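Side-chain contacts in putative vitamin-B12 independent methionine synthase family protein (Listeria monocytogenes, PDB 1YPX), which probably transfers a methyl group from a folate to homocysteine, forming methionine with the help of zinc, as the cobalamin-independent methionine synthases do: residues K22-K27 with L36-I41; E118-L123 with H131-T136; L143-D148 with E215-L220; K171-F176 with R182-D187. One frame throughout, in Å; residues are numbered along the deposited sequence.

In the fold
Interactions 2 and 4 are core contacts, with every touching residue buried; both pack a helix on a strand of the parallel sheet of this TIM-barrel-like fold. Strands 132-138 and 183-188 are neighbours there, with Gln135 hydrogen-bonded through its backbone to Tyr183 and Gln185, and Phe176 of interaction 4 touching Gln135 of interaction 2. Interactions 1 and 3 are both partly buried. Interaction 1, helix to helix, is the most peripheral, its centre about 24 Å from that of the chain; a salt bridge from Arg39 to Asp119 ties it to interaction 2. Interaction 3 is centred about 17 Å from the centre of interaction 4. Interaction 1 is mainly aliphatic, 2 and 4 add a phenylalanine ring, and two crossed aromatic rings carry interaction 3.

Interaction 1 of 4, residues K22-K27 with L36-I41; sequences KDAREK and LELRKI
Leu38 reaches across to Ala24 and Arg25, and its side chain can be followed outward from the helix it stands on. CB starts out toward helix 19-30. CG lies anti to the backbone N (chi1 163°), and from this branch point the two methyls go to different partners. CD1 is the one that meets Ala24: it comes to 3.5 Å from Ala24 CB and sits 3.9 Å from Arg25 N, so it rests on the backbone of helix 19-30 as well as on the small alanine side chain. CD2 meets the guanidinium of Arg25 instead, at 4.2 Å from NH2, in an oblique approach.

Arg25 gets there by a detour, because its CB leaves the backbone away from helix 35-56 and a bend at chi3 (67°) helps to carry the guanidinium back alongside the leucine. The same group forms a weak, long ion pair with Glu42, one residue beyond segment 36-41. One helical turn on from Leu38, Ile41 completes the aliphatic contact: its CD1 lies 3.6 Å from Ala24 CB, and Ile41 CG2 lies 4.1 Å from Ala24 CB. Ala24 CB thus meets both branched side chains, with the CA atoms of Ala24 and Leu38 6.3 Å apart. With segment axes 9.7 Å apart at their closest and directed at 178°, consecutive helices 19-30 and 35-56 form an antiparallel helical hairpin.

Interaction 2 of 4, residues E118-L123 with H131-T136; sequences EDFIFL and HVAKQT
Leu123 and Phe120 both bring apolar carbons to the methyl of Ala133. Leu123 CD2 lies 3.3 Å from Ala133 CB, while the ring of Phe120 brings CE1 to 3.7 Å from the same carbon in an oblique approach. Both helix residues carry CG anti to the backbone N (178° for chi1 of Phe120), which extends them from helix 116-127 toward the strand. The leucine methyl CD2 also lies 3.8 Å from Lys134 O, so it meets the backbone at Lys134 as well as the alanine methyl.

A second kind of contact sets Gln135 beside the aromatic ring. Its aliphatic part comes first, with Gln135 CB 4.0 Å from Phe120 CD1; the amide follows, with Gln135 OE1 4.1 Å from Phe120 CD1, and the ring and amide planes stand 58° apart, so the groups are not stacked. Ala133 and Gln135, two apart on strand 132-138, both direct CB toward the helix, as alternation along a strand requires. This is the helix-on-sheet layering of a TIM-barrel-like fold, with strand 132-138 lying between strands 60-61 and 183-188. The intervening Lys134 points its CB the other way.

No hydrogen bond crosses between the segments. The extended chain of Lys134 delivers NZ to hydrogen bonds with His11 O, Tyr183 OH and Gln185 OE1, and Asp119 OD1 forms a salt bridge with Arg39 of helix 35-56.

Interaction 3 of 4, residues L143-D148 with E215-L220; sequences LHYRGD and ETYKNL
The imidazole of His144 receives the edge of the Tyr217 ring over one of its faces. Tyr217 CE2 is the leading atom, 3.6 Å from His144 ND1 and 3.9 Å from CG, with CE1 of the imidazole 4.0 Å away; this places it nearer the ND1 side than CD2. Seen from the other partner, His144 ND1 lies at the edge of the tyrosine ring and in its plane. The planes stand at 83° and the centroids are 5.3 Å apart, which defines an offset edge-to-face pair.

Beyond the ring, the hydroxyl of Tyr217 continues past the imidazole. It comes to 3.5 Å from His144 ND1 and to the same distance from CB of Tyr145, and it approaches the ring of Tyr145 obliquely. Tyr217 has CG beside the backbone N (chi1 -68°), a setting that carries the ring from helix 213-224 across to helix 141-146, where it also touches Ala141. Tyr145 in turn makes an edge-to-face pair with Tyr193, and His144 touches Phe161 of helix 158-178. The contact therefore joins two helices far apart in sequence within the TIM-barrel-like fold. Its chemistry is that of weakly polar aromatic packing: the edge of Tyr217, with its probably slightly positive C-H at CE2, meets the pi electrons of the imidazole, consistent with a weak attraction that the near-perpendicular rings would allow.

Interaction 4 of 4, residues K171-F176 with R182-D187; sequences KAIQAF and RYLQLD
A beta-alpha-beta crossover of this TIM-barrel-like fold leads from strand 132-138 through helix 158-178 to the neighbouring parallel strand 183-188, and here Leu184 of the second strand packs against Ile173 and Phe176 of the helix. All three residues are buried, and the contact is built on the two methyls of the leucine. Leu184 sends CB toward the helix and holds CG anti to its backbone N (chi1 -164°), projecting the fork into the interface.

One branch, CD2, meets Ile173 CG1 at 4.0 Å, the two side chains crossing at a slant. Ile173 also touches Ile234 on strand 233-238, so this helical residue spans two adjacent strands of the parallel sheet. Phe176 likewise contacts Phe120 of helix 116-127 and Gln135 of strand 132-138, on the other side of strand 183-188 in the sheet.

Tyr183 and Gln185, flanking Leu184, turn their side chains to the opposite side of the strand, where Gln185 OE1 is hydrogen-bonded to Thr235 OG1. The second leucine branch makes a CH-pi contact: CD1 stands over one face of the Phe176 ring, 4.3 Å from its centroid and 15° off the normal, displaced toward the rim, where CD2 of the phenylalanine is 4.2 Å from that methyl.

Interaction 1 of 4, residues K22-K27 with L36-I41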
# COMPACT_ATOMS: atom_id res chain seq x y z
N LYS A 22 -4.09 4.23 -21.14
CA LYS A 22 -2.82 4.70 -21.70
C LYS A 22 -3.07 5.81 -22.71
O LYS A 22 -2.51 6.90 -22.61
CB LYS A 22 -2.10 3.54 -22.38
CG LYS A 22 -0.60 3.63 -22.32
CD LYS A 22 -0.09 3.15 -20.97
CE LYS A 22 1.43 3.24 -20.88
NZ LYS A 22 2.13 2.42 -21.91
N ASP A 23 -3.92 5.50 -23.69
CA ASP A 23 -4.30 6.42 -24.77
C ASP A 23 -4.93 7.69 -24.20
O ASP A 23 -4.57 8.81 -24.59
CB ASP A 23 -5.30 5.73 -25.72
CG ASP A 23 -4.63 4.72 -26.65
OD1 ASP A 23 -5.37 3.99 -27.35
OD2 ASP A 23 -3.38 4.65 -26.70
N ALA A 24 -5.88 7.50 -23.29
CA ALA A 24 -6.57 8.61 -22.66
C ALA A 24 -5.59 9.58 -21.99
O ALA A 24 -5.56 10.76 -22.34
CB ALA A 24 -7.57 8.08 -21.64
N ARG A 25 -4.79 9.09 -21.05
CA ARG A 25 -3.84 9.96 -20.35
C ARG A 25 -2.97 10.76 -21.31
O ARG A 25 -2.41 11.79 -20.94
CB ARG A 25 -2.94 9.16 -19.39
CG ARG A 25 -3.69 8.50 -18.23
CD ARG A 25 -2.75 8.01 -17.12
NE ARG A 25 -2.08 9.11 -16.42
CZ ARG A 25 -2.68 9.99 -15.61
NH1 ARG A 25 -1.98 10.95 -15.03
NH2 ARG A 25 -3.98 9.90 -15.38
N GLU A 26 -2.85 10.28 -22.55
CA GLU A 26 -2.04 10.98 -23.54
C GLU A 26 -2.80 12.15 -24.16
O GLU A 26 -2.27 13.27 -24.24
CB GLU A 26 -1.58 10.01 -24.63
CG GLU A 26 -0.64 8.91 -24.11
CD GLU A 26 0.10 8.17 -25.22
OE1 GLU A 26 -0.57 7.65 -26.15
OE2 GLU A 26 1.35 8.12 -25.17
N LYS A 27 -4.04 11.91 -24.58
CA LYS A 27 -4.88 12.96 -25.18
C LYS A 27 -5.12 14.09 -24.18
O LYS A 27 -5.26 15.25 -24.57
CB LYS A 27 -6.23 12.40 -25.64
CG LYS A 27 -6.18 11.53 -26.88
CD LYS A 27 -7.58 11.01 -27.25
CE LYS A 27 -7.53 10.10 -28.47
NZ LYS A 27 -6.60 8.94 -28.27
N LEU A 36 -12.26 16.61 -16.91
CA LEU A 36 -13.62 16.17 -16.65
C LEU A 36 -14.08 15.11 -17.65
O LEU A 36 -15.14 14.52 -17.48
CB LEU A 36 -14.58 17.38 -16.69
CG LEU A 36 -14.47 18.40 -17.84
CD1 LEU A 36 -15.84 19.01 -18.12
CD2 LEU A 36 -13.46 19.48 -17.49
N GLU A 37 -13.28 14.86 -18.69
CA GLU A 37 -13.62 13.88 -19.72
C GLU A 37 -12.79 12.61 -19.56
O GLU A 37 -13.27 11.49 -19.80
CB GLU A 37 -13.37 14.49 -21.11
CG GLU A 37 -14.03 13.75 -22.28
CD GLU A 37 -13.64 14.34 -23.63
OE1 GLU A 37 -13.61 15.59 -23.76
OE2 GLU A 37 -13.39 13.56 -24.58
N LEU A 38 -11.54 12.79 -19.16
CA LEU A 38 -10.60 11.70 -18.93
C LEU A 38 -11.10 10.79 -17.82
O LEU A 38 -10.77 9.60 -17.77
CB LEU A 38 -9.23 12.26 -18.53
CG LEU A 38 -8.23 11.30 -17.88
CD1 LEU A 38 -7.82 10.24 -18.89
CD2 LEU A 38 -7.00 12.06 -17.38
N ARG A 39 -11.91 11.34 -16.92
CA ARG A 39 -12.40 10.54 -15.81
C ARG A 39 -13.31 9.41 -16.24
O ARG A 39 -13.26 8.31 -15.67
CB ARG A 39 -13.12 11.43 -14.80
CG ARG A 39 -13.49 10.65 -13.57
CD ARG A 39 -13.84 11.54 -12.40
NE ARG A 39 -14.11 10.72 -11.23
CZ ARG A 39 -13.20 10.39 -10.31
NH1 ARG A 39 -13.55 9.64 -9.28
NH2 ARG A 39 -11.96 10.85 -10.41
N LYS A 40 -14.16 9.68 -17.23
CA LYS A 40 -15.08 8.67 -17.73
C LYS A 40 -14.33 7.43 -18.17
O LYS A 40 -14.59 6.33 -17.69
CB LYS A 40 -15.90 9.23 -18.90
CG LYS A 40 -17.18 9.98 -18.48
CD LYS A 40 -18.20 9.03 -17.87
CE LYS A 40 -19.49 9.72 -17.46
NZ LYS A 40 -20.41 8.84 -16.67
N ILE A 41 -13.39 7.59 -19.09
CA ILE A 41 -12.63 6.45 -19.56
C ILE A 41 -12.03 5.70 -18.37
O ILE A 41 -12.16 4.47 -18.26
CB ILE A 41 -11.50 6.88 -20.52
CG1 ILE A 41 -12.08 7.66 -21.69
CG2 ILE A 41 -10.78 5.64 -21.06
CD1 ILE A 41 -11.10 8.61 -22.35

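Interaction 2 of 4, residues E118-L123 with H131-T136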
# COMPACT_ATOMS: atom_id res chain seq x y z
N GLU A 118 -14.02 10.35 -3.44
CA GLU A 118 -14.99 9.98 -4.47
C GLU A 118 -14.40 8.82 -5.27
O GLU A 118 -15.14 7.96 -5.75
CB GLU A 118 -15.26 11.13 -5.46
CG GLU A 118 -16.73 11.55 -5.72
CD GLU A 118 -17.74 10.40 -5.94
OE1 GLU A 118 -17.70 9.69 -6.97
OE2 GLU A 118 -18.60 10.23 -5.05
N ASP A 119 -13.08 8.80 -5.43
CA ASP A 119 -12.46 7.71 -6.19
C ASP A 119 -12.70 6.40 -5.43
O ASP A 119 -12.79 5.34 -6.04
CB ASP A 119 -10.93 7.90 -6.40
CG ASP A 119 -10.58 9.22 -7.09
OD1 ASP A 119 -11.44 9.81 -7.79
OD2 ASP A 119 -9.41 9.65 -6.95
N PHE A 120 -12.80 6.48 -4.11
CA PHE A 120 -13.05 5.26 -3.34
C PHE A 120 -14.51 4.85 -3.51
O PHE A 120 -14.81 3.71 -3.87
CB PHE A 120 -12.75 5.45 -1.86
CG PHE A 120 -13.03 4.23 -1.06
CD1 PHE A 120 -12.25 3.08 -1.22
CD2 PHE A 120 -14.14 4.18 -0.21
CE1 PHE A 120 -12.57 1.91 -0.56
CE2 PHE A 120 -14.48 3.01 0.45
CZ PHE A 120 -13.69 1.86 0.28
N ILE A 121 -15.41 5.80 -3.25
CA ILE A 121 -16.84 5.59 -3.41
C ILE A 121 -17.07 4.92 -4.77
O ILE A 121 -17.87 3.99 -4.89
CB ILE A 121 -17.60 6.95 -3.35
CG1 ILE A 121 -17.43 7.59 -1.99
CG2 ILE A 121 -19.07 6.76 -3.62
CD1 ILE A 121 -17.92 9.03 -1.94
N PHE A 122 -16.38 5.39 -5.80
CA PHE A 122 -16.54 4.80 -7.12
C PHE A 122 -16.11 3.35 -7.13
O PHE A 122 -16.84 2.48 -7.60
CB PHE A 122 -15.70 5.54 -8.15
CG PHE A 122 -15.77 4.94 -9.51
CD1 PHE A 122 -16.84 5.23 -10.34
CD2 PHE A 122 -14.79 4.06 -9.95
CE1 PHE A 122 -16.93 4.66 -11.60
CE2 PHE A 122 -14.87 3.48 -11.22
CZ PHE A 122 -15.94 3.78 -12.05
N LEU A 123 -14.90 3.09 -6.63
CA LEU A 123 -14.36 1.75 -6.56
C LEU A 123 -15.31 0.88 -5.78
O LEU A 123 -15.73 -0.17 -6.25
CB LEU A 123 -13.00 1.74 -5.87
CG LEU A 123 -12.54 0.30 -5.57
CD1 LEU A 123 -11.78 -0.21 -6.76
CD2 LEU A 123 -11.68 0.22 -4.31
N HIS A 131 -17.10 -8.77 -2.05
CA HIS A 131 -15.66 -8.57 -2.07
C HIS A 131 -15.33 -7.34 -1.24
O HIS A 131 -16.23 -6.60 -0.84
CB HIS A 131 -15.18 -8.34 -3.51
CG HIS A 131 -15.65 -9.38 -4.47
ND1 HIS A 131 -16.96 -9.47 -4.89
CD2 HIS A 131 -14.99 -10.38 -5.10
CE1 HIS A 131 -17.09 -10.49 -5.72
NE2 HIS A 131 -15.90 -11.06 -5.87
N VAL A 132 -14.04 -7.10 -0.99
CA VAL A 132 -13.65 -5.94 -0.21
C VAL A 132 -12.81 -4.95 -1.03
O VAL A 132 -11.86 -5.33 -1.70
CB VAL A 132 -12.84 -6.34 1.06
CG1 VAL A 132 -12.42 -5.09 1.81
CG2 VAL A 132 -13.68 -7.22 1.96
N ALA A 133 -13.18 -3.68 -0.96
CA ALA A 133 -12.45 -2.66 -1.70
C ALA A 133 -11.19 -2.27 -0.93
O ALA A 133 -11.26 -1.93 0.24
CB ALA A 133 -13.33 -1.42 -1.91
N LYS A 134 -10.04 -2.34 -1.59
CA LYS A 134 -8.78 -1.98 -0.95
C LYS A 134 -8.32 -0.62 -1.48
O LYS A 134 -8.31 -0.39 -2.69
CB LYS A 134 -7.73 -3.06 -1.23
CG LYS A 134 -6.37 -2.82 -0.60
CD LYS A 134 -5.44 -4.01 -0.81
CE LYS A 134 -4.05 -3.75 -0.24
NZ LYS A 134 -3.16 -4.95 -0.35
N GLN A 135 -7.96 0.28 -0.58
CA GLN A 135 -7.49 1.61 -0.97
C GLN A 135 -6.03 1.77 -0.52
O GLN A 135 -5.70 1.42 0.61
CB GLN A 135 -8.39 2.69 -0.33
CG GLN A 135 -7.89 4.14 -0.45
CD GLN A 135 -7.83 4.63 -1.88
OE1 GLN A 135 -8.85 4.88 -2.51
NE2 GLN A 135 -6.63 4.78 -2.39
N THR A 136 -5.18 2.29 -1.39
CA THR A 136 -3.77 2.49 -1.05
C THR A 136 -3.40 3.97 -1.10
O THR A 136 -3.78 4.68 -2.03
CB THR A 136 -2.81 1.75 -2.06
OG1 THR A 136 -2.86 2.40 -3.34
CG2 THR A 136 -3.23 0.29 -2.24

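Interaction 3 of 4, residues L143-D148 with E215-L220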
# COMPACT_ATOMS: atom_id res chain seq x y z
N LEU A 143 5.86 11.78 3.27
CA LEU A 143 5.83 13.23 3.08
C LEU A 143 7.02 13.85 3.78
O LEU A 143 7.64 14.78 3.27
CB LEU A 143 4.55 13.84 3.67
CG LEU A 143 4.41 15.36 3.55
CD1 LEU A 143 4.59 15.77 2.11
CD2 LEU A 143 3.06 15.80 4.05
N HIS A 144 7.32 13.33 4.96
CA HIS A 144 8.44 13.82 5.75
C HIS A 144 9.73 13.76 4.93
O HIS A 144 10.47 14.74 4.87
CB HIS A 144 8.58 12.97 7.01
CG HIS A 144 9.77 13.31 7.85
ND1 HIS A 144 11.05 12.92 7.51
CD2 HIS A 144 9.88 13.98 9.02
CE1 HIS A 144 11.89 13.33 8.45
NE2 HIS A 144 11.21 13.97 9.38
N TYR A 145 9.97 12.62 4.30
CA TYR A 145 11.17 12.45 3.50
C TYR A 145 11.13 13.17 2.16
O TYR A 145 11.73 14.23 2.01
CB TYR A 145 11.46 10.96 3.27
CG TYR A 145 12.68 10.70 2.41
CD1 TYR A 145 13.88 11.39 2.62
CD2 TYR A 145 12.64 9.76 1.38
CE1 TYR A 145 15.02 11.14 1.83
CE2 TYR A 145 13.76 9.50 0.58
CZ TYR A 145 14.95 10.20 0.81
OH TYR A 145 16.05 9.94 0.03
N ARG A 146 10.43 12.58 1.20
CA ARG A 146 10.34 13.14 -0.14
C ARG A 146 9.76 14.56 -0.20
O ARG A 146 9.65 15.15 -1.28
CB ARG A 146 9.52 12.20 -1.04
CG ARG A 146 10.23 10.90 -1.40
CD ARG A 146 10.36 10.71 -2.91
NE ARG A 146 11.24 11.70 -3.52
CZ ARG A 146 12.56 11.74 -3.35
NH1 ARG A 146 13.16 10.84 -2.58
NH2 ARG A 146 13.28 12.69 -3.94
N GLY A 147 9.42 15.11 0.95
CA GLY A 147 8.86 16.45 1.00
C GLY A 147 9.81 17.53 1.49
O GLY A 147 10.46 17.37 2.53
N ASP A 148 9.87 18.63 0.75
CA ASP A 148 10.75 19.74 1.11
C ASP A 148 10.02 20.74 1.99
O ASP A 148 9.17 21.49 1.52
CB ASP A 148 11.25 20.43 -0.17
CG ASP A 148 11.90 19.45 -1.13
OD1 ASP A 148 12.98 18.90 -0.80
OD2 ASP A 148 11.32 19.22 -2.21
N GLU A 215 12.40 6.10 14.49
CA GLU A 215 11.70 6.58 15.66
C GLU A 215 10.66 7.62 15.24
O GLU A 215 9.46 7.45 15.49
CB GLU A 215 12.70 7.20 16.65
CG GLU A 215 12.22 7.25 18.10
CD GLU A 215 12.02 5.88 18.71
OE1 GLU A 215 11.76 5.81 19.93
OE2 GLU A 215 12.13 4.87 17.98
N THR A 216 11.12 8.69 14.59
CA THR A 216 10.20 9.73 14.14
C THR A 216 9.06 9.07 13.34
O THR A 216 7.88 9.39 13.56
CB THR A 216 10.94 10.79 13.26
OG1 THR A 216 11.40 10.19 12.05
CG2 THR A 216 12.13 11.37 14.00
N TYR A 217 9.41 8.13 12.47
CA TYR A 217 8.45 7.40 11.65
C TYR A 217 7.52 6.48 12.44
O TYR A 217 6.31 6.55 12.29
CB TYR A 217 9.18 6.57 10.58
CG TYR A 217 9.88 7.40 9.53
CD1 TYR A 217 10.58 6.79 8.49
CD2 TYR A 217 9.82 8.80 9.54
CE1 TYR A 217 11.20 7.54 7.49
CE2 TYR A 217 10.43 9.56 8.55
CZ TYR A 217 11.12 8.92 7.53
OH TYR A 217 11.70 9.67 6.53
N LYS A 218 8.09 5.62 13.28
CA LYS A 218 7.28 4.71 14.08
C LYS A 218 6.24 5.49 14.88
O LYS A 218 5.08 5.08 14.98
CB LYS A 218 8.15 3.90 15.05
CG LYS A 218 7.33 3.11 16.08
CD LYS A 218 8.04 3.07 17.42
CE LYS A 218 8.17 4.47 18.04
NZ LYS A 218 9.10 4.53 19.23
N ASN A 219 6.65 6.60 15.46
CA ASN A 219 5.74 7.43 16.24
C ASN A 219 4.78 8.18 15.33
O ASN A 219 3.63 8.42 15.70
CB ASN A 219 6.54 8.42 17.09
CG ASN A 219 7.43 7.73 18.11
OD1 ASN A 219 6.95 7.08 19.04
ND2 ASN A 219 8.74 7.86 17.93
N LEU A 220 5.26 8.54 14.15
CA LEU A 220 4.43 9.25 13.18
C LEU A 220 3.29 8.36 12.70
O LEU A 220 2.13 8.78 12.65
CB LEU A 220 5.28 9.68 11.98
CG LEU A 220 4.51 10.28 10.80
CD1 LEU A 220 3.67 11.47 11.25
CD2 LEU A 220 5.50 10.71 9.72

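Interaction 4 of 4, residues K171-F176 with R182-D187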
# COMPACT_ATOMS: atom_id res chain seq x y z
N LYS A 171 -7.66 12.39 10.28
CA LYS A 171 -8.82 12.89 9.55
C LYS A 171 -8.95 12.21 8.18
O LYS A 171 -10.07 11.93 7.74
CB LYS A 171 -8.74 14.42 9.38
CG LYS A 171 -8.58 15.19 10.71
CD LYS A 171 -9.13 16.62 10.64
CE LYS A 171 -8.11 17.66 10.17
NZ LYS A 171 -7.32 18.33 11.29
N ALA A 172 -7.83 11.93 7.52
CA ALA A 172 -7.85 11.27 6.21
C ALA A 172 -8.47 9.89 6.32
O ALA A 172 -9.40 9.54 5.58
CB ALA A 172 -6.43 11.15 5.66
N ILE A 173 -7.96 9.10 7.25
CA ILE A 173 -8.45 7.76 7.47
C ILE A 173 -9.94 7.77 7.80
O ILE A 173 -10.71 6.97 7.26
CB ILE A 173 -7.68 7.09 8.61
CG1 ILE A 173 -6.23 6.91 8.22
CG2 ILE A 173 -8.31 5.77 8.94
CD1 ILE A 173 -5.37 6.34 9.30
N GLN A 174 -10.33 8.68 8.68
CA GLN A 174 -11.72 8.78 9.07
C GLN A 174 -12.58 9.06 7.83
O GLN A 174 -13.64 8.44 7.64
CB GLN A 174 -11.89 9.90 10.11
CG GLN A 174 -13.16 9.82 10.93
CD GLN A 174 -13.30 8.50 11.67
OE1 GLN A 174 -12.41 8.09 12.42
NE2 GLN A 174 -14.42 7.81 11.45
N ALA A 175 -12.12 9.96 6.97
CA ALA A 175 -12.88 10.27 5.77
C ALA A 175 -13.04 9.04 4.88
O ALA A 175 -14.09 8.87 4.26
CB ALA A 175 -12.21 11.40 5.00
N PHE A 176 -12.00 8.20 4.82
CA PHE A 176 -12.04 6.96 4.02
C PHE A 176 -12.98 5.96 4.69
O PHE A 176 -13.79 5.30 4.03
CB PHE A 176 -10.65 6.30 3.91
CG PHE A 176 -9.86 6.76 2.72
CD1 PHE A 176 -10.27 6.46 1.43
CD2 PHE A 176 -8.72 7.51 2.88
CE1 PHE A 176 -9.55 6.89 0.33
CE2 PHE A 176 -7.99 7.95 1.78
CZ PHE A 176 -8.41 7.65 0.51
N ARG A 182 -12.83 -0.38 4.50
CA ARG A 182 -12.51 -1.28 5.62
C ARG A 182 -11.20 -1.98 5.40
O ARG A 182 -10.87 -2.92 6.12
CB ARG A 182 -13.62 -2.32 5.81
CG ARG A 182 -14.42 -2.10 7.07
CD ARG A 182 -14.86 -0.66 7.13
NE ARG A 182 -16.19 -0.50 7.68
CZ ARG A 182 -16.82 0.67 7.74
NH1 ARG A 182 -16.21 1.75 7.27
NH2 ARG A 182 -18.04 0.74 8.25
N TYR A 183 -10.45 -1.51 4.41
CA TYR A 183 -9.15 -2.08 4.08
C TYR A 183 -8.29 -0.98 3.40
O TYR A 183 -8.42 -0.72 2.20
CB TYR A 183 -9.35 -3.29 3.15
CG TYR A 183 -8.13 -4.16 2.92
CD1 TYR A 183 -8.21 -5.30 2.12
CD2 TYR A 183 -6.88 -3.81 3.41
CE1 TYR A 183 -7.08 -6.06 1.81
CE2 TYR A 183 -5.74 -4.55 3.10
CZ TYR A 183 -5.84 -5.67 2.30
OH TYR A 183 -4.71 -6.37 1.95
N LEU A 184 -7.44 -0.35 4.22
CA LEU A 184 -6.54 0.72 3.78
C LEU A 184 -5.07 0.29 3.90
O LEU A 184 -4.66 -0.30 4.90
CB LEU A 184 -6.74 1.98 4.64
CG LEU A 184 -6.14 3.27 4.05
CD1 LEU A 184 -6.99 3.69 2.84
CD2 LEU A 184 -6.12 4.40 5.09
N GLN A 185 -4.28 0.61 2.88
CA GLN A 185 -2.88 0.25 2.86
C GLN A 185 -1.94 1.44 2.69
O GLN A 185 -2.12 2.29 1.80
CB GLN A 185 -2.65 -0.78 1.75
CG GLN A 185 -1.18 -1.00 1.44
CD GLN A 185 -0.93 -2.37 0.85
OE1 GLN A 185 -1.28 -3.38 1.45
NE2 GLN A 185 -0.32 -2.40 -0.33
N LEU A 186 -0.92 1.49 3.55
CA LEU A 186 0.08 2.55 3.52
C LEU A 186 1.31 2.06 2.75
O LEU A 186 1.97 1.11 3.16
CB LEU A 186 0.48 2.92 4.95
CG LEU A 186 -0.29 4.04 5.70
CD1 LEU A 186 -1.72 4.19 5.18
CD2 LEU A 186 -0.30 3.74 7.19
N ASP A 187 1.61 2.72 1.64
CA ASP A 187 2.77 2.35 0.84
C ASP A 187 3.95 3.17 1.35
O ASP A 187 3.99 4.38 1.20
CB ASP A 187 2.50 2.59 -0.64
CG ASP A 187 1.68 1.46 -1.26
OD1 ASP A 187 0.94 0.78 -0.51
OD2 ASP A 187 1.77 1.25 -2.49